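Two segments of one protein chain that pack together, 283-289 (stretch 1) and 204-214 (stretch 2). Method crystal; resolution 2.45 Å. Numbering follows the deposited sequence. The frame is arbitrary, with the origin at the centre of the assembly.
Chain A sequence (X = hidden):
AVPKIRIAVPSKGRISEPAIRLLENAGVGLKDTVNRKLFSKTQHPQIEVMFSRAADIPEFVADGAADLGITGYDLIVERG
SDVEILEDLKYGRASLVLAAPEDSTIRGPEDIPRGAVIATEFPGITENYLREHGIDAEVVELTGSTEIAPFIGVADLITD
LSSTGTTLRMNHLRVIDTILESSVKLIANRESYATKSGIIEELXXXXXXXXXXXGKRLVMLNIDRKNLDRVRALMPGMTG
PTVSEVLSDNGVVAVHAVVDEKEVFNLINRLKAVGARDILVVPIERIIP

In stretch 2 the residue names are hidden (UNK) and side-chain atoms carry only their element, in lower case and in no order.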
# COMPACT_ATOMS: atom_id res chain seq x y z
N PRO A 283 18.25 -25.47 -18.10
CA PRO A 283 18.89 -24.71 -17.03
C PRO A 283 19.81 -25.56 -16.16
O PRO A 283 19.58 -26.77 -15.99
CB PRO A 283 17.71 -24.21 -16.20
CG PRO A 283 16.65 -25.24 -16.41
CD PRO A 283 16.82 -25.70 -17.84
N ILE A 284 20.85 -24.92 -15.63
CA ILE A 284 21.75 -25.53 -14.67
C ILE A 284 21.67 -24.73 -13.36
O ILE A 284 21.90 -23.52 -13.37
CB ILE A 284 23.22 -25.58 -15.18
CG1 ILE A 284 23.31 -26.38 -16.49
CG2 ILE A 284 24.15 -26.16 -14.12
CD1 ILE A 284 24.68 -26.33 -17.18
N GLU A 285 21.37 -25.40 -12.26
CA GLU A 285 21.24 -24.71 -10.98
C GLU A 285 22.59 -24.41 -10.31
O GLU A 285 22.82 -23.31 -9.79
CB GLU A 285 20.32 -25.50 -10.04
CG GLU A 285 19.70 -24.68 -8.94
CD GLU A 285 18.80 -25.51 -8.06
OE1 GLU A 285 17.59 -25.21 -7.99
OE2 GLU A 285 19.29 -26.47 -7.43
N ARG A 286 23.49 -25.39 -10.32
CA ARG A 286 24.79 -25.28 -9.64
C ARG A 286 25.86 -25.92 -10.49
O ARG A 286 25.65 -27.00 -11.05
CB ARG A 286 24.76 -26.00 -8.30
CG ARG A 286 24.14 -25.25 -7.17
CD ARG A 286 23.80 -26.17 -6.00
NE ARG A 286 22.37 -26.44 -5.92
CZ ARG A 286 21.79 -27.24 -5.03
NH1 ARG A 286 22.51 -27.88 -4.11
NH2 ARG A 286 20.47 -27.40 -5.05
N ILE A 287 27.01 -25.25 -10.58
CA ILE A 287 28.20 -25.86 -11.17
C ILE A 287 29.32 -25.90 -10.13
O ILE A 287 29.56 -24.91 -9.43
CB ILE A 287 28.67 -25.12 -12.45
CG1 ILE A 287 27.54 -25.09 -13.47
CG2 ILE A 287 29.93 -25.78 -13.04
CD1 ILE A 287 27.88 -24.38 -14.76
N ILE A 288 29.98 -27.05 -10.02
CA ILE A 288 31.17 -27.19 -9.17
C ILE A 288 32.29 -27.77 -10.04
O ILE A 288 32.28 -28.97 -10.34
CB ILE A 288 30.92 -28.11 -7.95
CG1 ILE A 288 29.50 -27.95 -7.38
CG2 ILE A 288 32.05 -27.92 -6.88
CD1 ILE A 288 29.33 -26.83 -6.37
N PRO A 289 33.25 -26.93 -10.44
CA PRO A 289 34.20 -27.32 -11.49
C PRO A 289 35.09 -28.48 -11.07
O PRO A 289 35.53 -28.57 -9.92
CB PRO A 289 35.02 -26.04 -11.73
CG PRO A 289 34.18 -24.92 -11.14
CD PRO A 289 33.53 -25.56 -9.95
OXT PRO A 289 35.37 -29.37 -11.88
N UNK A 204 28.51 -22.13 1.82
CA UNK A 204 29.39 -21.42 0.90
C UNK A 204 29.57 -22.18 -0.42
O UNK A 204 29.54 -21.58 -1.48
c UNK A 204 32.91 -20.02 1.65
n UNK A 204 35.84 -17.91 0.98
n UNK A 204 33.85 -19.06 1.08
c UNK A 204 35.06 -18.81 1.57
c UNK A 204 30.75 -21.17 1.55
c UNK A 204 31.61 -20.13 0.89
n UNK A 204 35.50 -19.45 2.65
N UNK A 205 29.76 -23.50 -0.34
CA UNK A 205 29.85 -24.32 -1.55
C UNK A 205 28.54 -24.25 -2.35
O UNK A 205 28.57 -24.12 -3.57
o UNK A 205 31.32 -25.86 -0.34
c UNK A 205 30.21 -25.80 -1.24
c UNK A 205 30.57 -26.56 -2.52
N UNK A 206 27.41 -24.31 -1.65
CA UNK A 206 26.08 -24.28 -2.29
C UNK A 206 25.88 -22.99 -3.04
O UNK A 206 25.54 -22.99 -4.23
N UNK A 207 26.09 -21.88 -2.34
CA UNK A 207 26.03 -20.53 -2.91
C UNK A 207 27.09 -20.30 -4.01
O UNK A 207 26.76 -19.81 -5.10
c UNK A 207 26.73 -18.14 -2.33
c UNK A 207 24.77 -19.24 -1.14
c UNK A 207 24.80 -18.46 0.16
c UNK A 207 26.14 -19.45 -1.79
N UNK A 208 28.34 -20.67 -3.73
CA UNK A 208 29.41 -20.49 -4.72
C UNK A 208 29.06 -21.23 -6.00
O UNK A 208 29.25 -20.69 -7.09
n UNK A 208 33.08 -18.54 -6.15
n UNK A 208 34.34 -17.29 -7.61
n UNK A 208 32.10 -17.54 -7.99
c UNK A 208 32.02 -20.50 -4.96
c UNK A 208 33.17 -17.79 -7.25
c UNK A 208 31.83 -19.13 -5.65
c UNK A 208 30.77 -20.93 -4.15
N UNK A 209 28.51 -22.44 -5.86
CA UNK A 209 27.98 -23.22 -6.97
C UNK A 209 26.92 -22.55 -7.83
O UNK A 209 26.93 -22.70 -9.05
N UNK A 210 26.00 -21.81 -7.21
CA UNK A 210 24.96 -21.07 -7.94
C UNK A 210 25.56 -19.91 -8.73
O UNK A 210 25.08 -19.59 -9.83
c UNK A 210 22.90 -19.59 -7.69
c UNK A 210 23.05 -21.76 -6.46
c UNK A 210 23.84 -20.57 -7.00
N UNK A 211 26.60 -19.29 -8.18
CA UNK A 211 27.25 -18.15 -8.82
C UNK A 211 28.03 -18.57 -10.06
O UNK A 211 28.08 -17.84 -11.05
c UNK A 211 28.14 -16.28 -5.61
c UNK A 211 28.19 -17.41 -7.84
c UNK A 211 29.14 -16.47 -8.59
c UNK A 211 27.37 -16.61 -6.83
N UNK A 212 28.64 -19.75 -10.00
CA UNK A 212 29.39 -20.27 -11.14
C UNK A 212 28.47 -20.80 -12.23
O UNK A 212 28.91 -21.05 -13.35
c UNK A 212 31.47 -20.82 -9.77
c UNK A 212 30.38 -21.35 -10.70
o UNK A 212 31.97 -21.60 -8.93
o UNK A 212 31.82 -19.62 -9.88
N UNK A 213 27.19 -20.97 -11.89
CA UNK A 213 26.20 -21.42 -12.88
C UNK A 213 25.64 -20.25 -13.70
O UNK A 213 24.96 -20.48 -14.71
c UNK A 213 25.07 -22.20 -12.20
N UNK A 214 25.93 -19.02 -13.27
CA UNK A 214 25.41 -17.82 -13.93
C UNK A 214 25.92 -17.74 -15.37
O UNK A 214 27.11 -17.87 -15.62
o UNK A 214 27.67 -14.54 -14.16
c UNK A 214 25.37 -15.21 -13.85
c UNK A 214 26.52 -14.60 -14.67
o UNK A 214 26.28 -14.16 -15.83
c UNK A 214 25.75 -16.55 -13.15

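Position 204 carries three carbons, a nitrogen, and a carbon bearing two more nitrogens, a guanidinium on an extended chain; it stays out of reach of stretch 1, and the residue is R204. At position 205 the first side-chain carbon bears one oxygen and one carbon, the β-branched pattern of threonine, and the terminal carbon lies 4.1 Å from CD1 of I288; this is T205, whose CA-to-CB bond points sideways to stretch 1. Position 206 has no side-chain atoms, and its backbone O lies 4.0 Å from CG of R286; it is therefore G206.

Position 207 has four carbons, forked at the first, with one arm two carbons long. This is I207, whose CA-to-CB bond points away from stretch 1 and whose side chain makes no contact there. Position 208 repeats the three carbons, nitrogen and guanidinium carbon with two nitrogens, and it also misses stretch 1; it is R208.

Position 209 again lacks side-chain atoms, and here the absence matters. An ideal CB would point toward the strand and fall 3.0 Å from CD1 of I288 and 3.4 Å from CG of R286, both too tight for a carbon. The CA itself is 3.9 Å from CD1 of I288 and 3.4 Å from O of I287, the latter a CA-H...O contact. This is G209, which thus lets the strand come close.

At position 210 a single carbon carries two others, one of which packs 3.7 Å from CG of R286, against the aliphatic part of that arginine; this is V210. The guanidinium of R286 is held by a salt bridge within stretch 1, NH2 of R286 lying 2.8 Å from OE2 of E285. Position 211 shows four carbons, forked at the first with one longer arm, and makes no contact with stretch 1; the CA-to-CB bond of this residue, I211, points away from stretch 1, like that of I207.

Position 212 has two carbons, the second bearing two oxygens. Its backbone O lies 3.8 Å from CD1 of I287, and one side-chain oxygen lies 4.4 Å from CD of P289; this is D212. Its CA-to-CB bond points toward stretch 1, and its OD1 forms a salt bridge with NH2 of R208 at 2.8 Å, in which charge alone acts because no N-H points at the oxygen. Position 213 has one side-chain carbon, a CB 3.5 Å from O of E285, 3.6 Å from O of I284 and 4.0 Å from CG1 of I287; this is A213. Position 214 has three carbons, with two oxygens on the third, and is free of contact; it is E214, its CA-to-CB bond pointing away from stretch 1.

The strand crosses the helix at 102°, with their axes approaching to 5.4 Å. One hydrogen bond joins them: N of I287 donates to O of G209 at 3.0 Å and 162°. The same carbonyl accepts a CA-H...O contact from CA of R286 at 3.4 Å and a weak backbone hydrogen bond from N of A213 at 3.3 Å. The contact thus centres on close backbone approach at G209, accompanied by the apolar contacts of A213 with I284 and I287 and the methyl contact of T205 with I288, burying 430 Å² over both sides.

Stretch 2 204-214: RTGIRGVIDAE
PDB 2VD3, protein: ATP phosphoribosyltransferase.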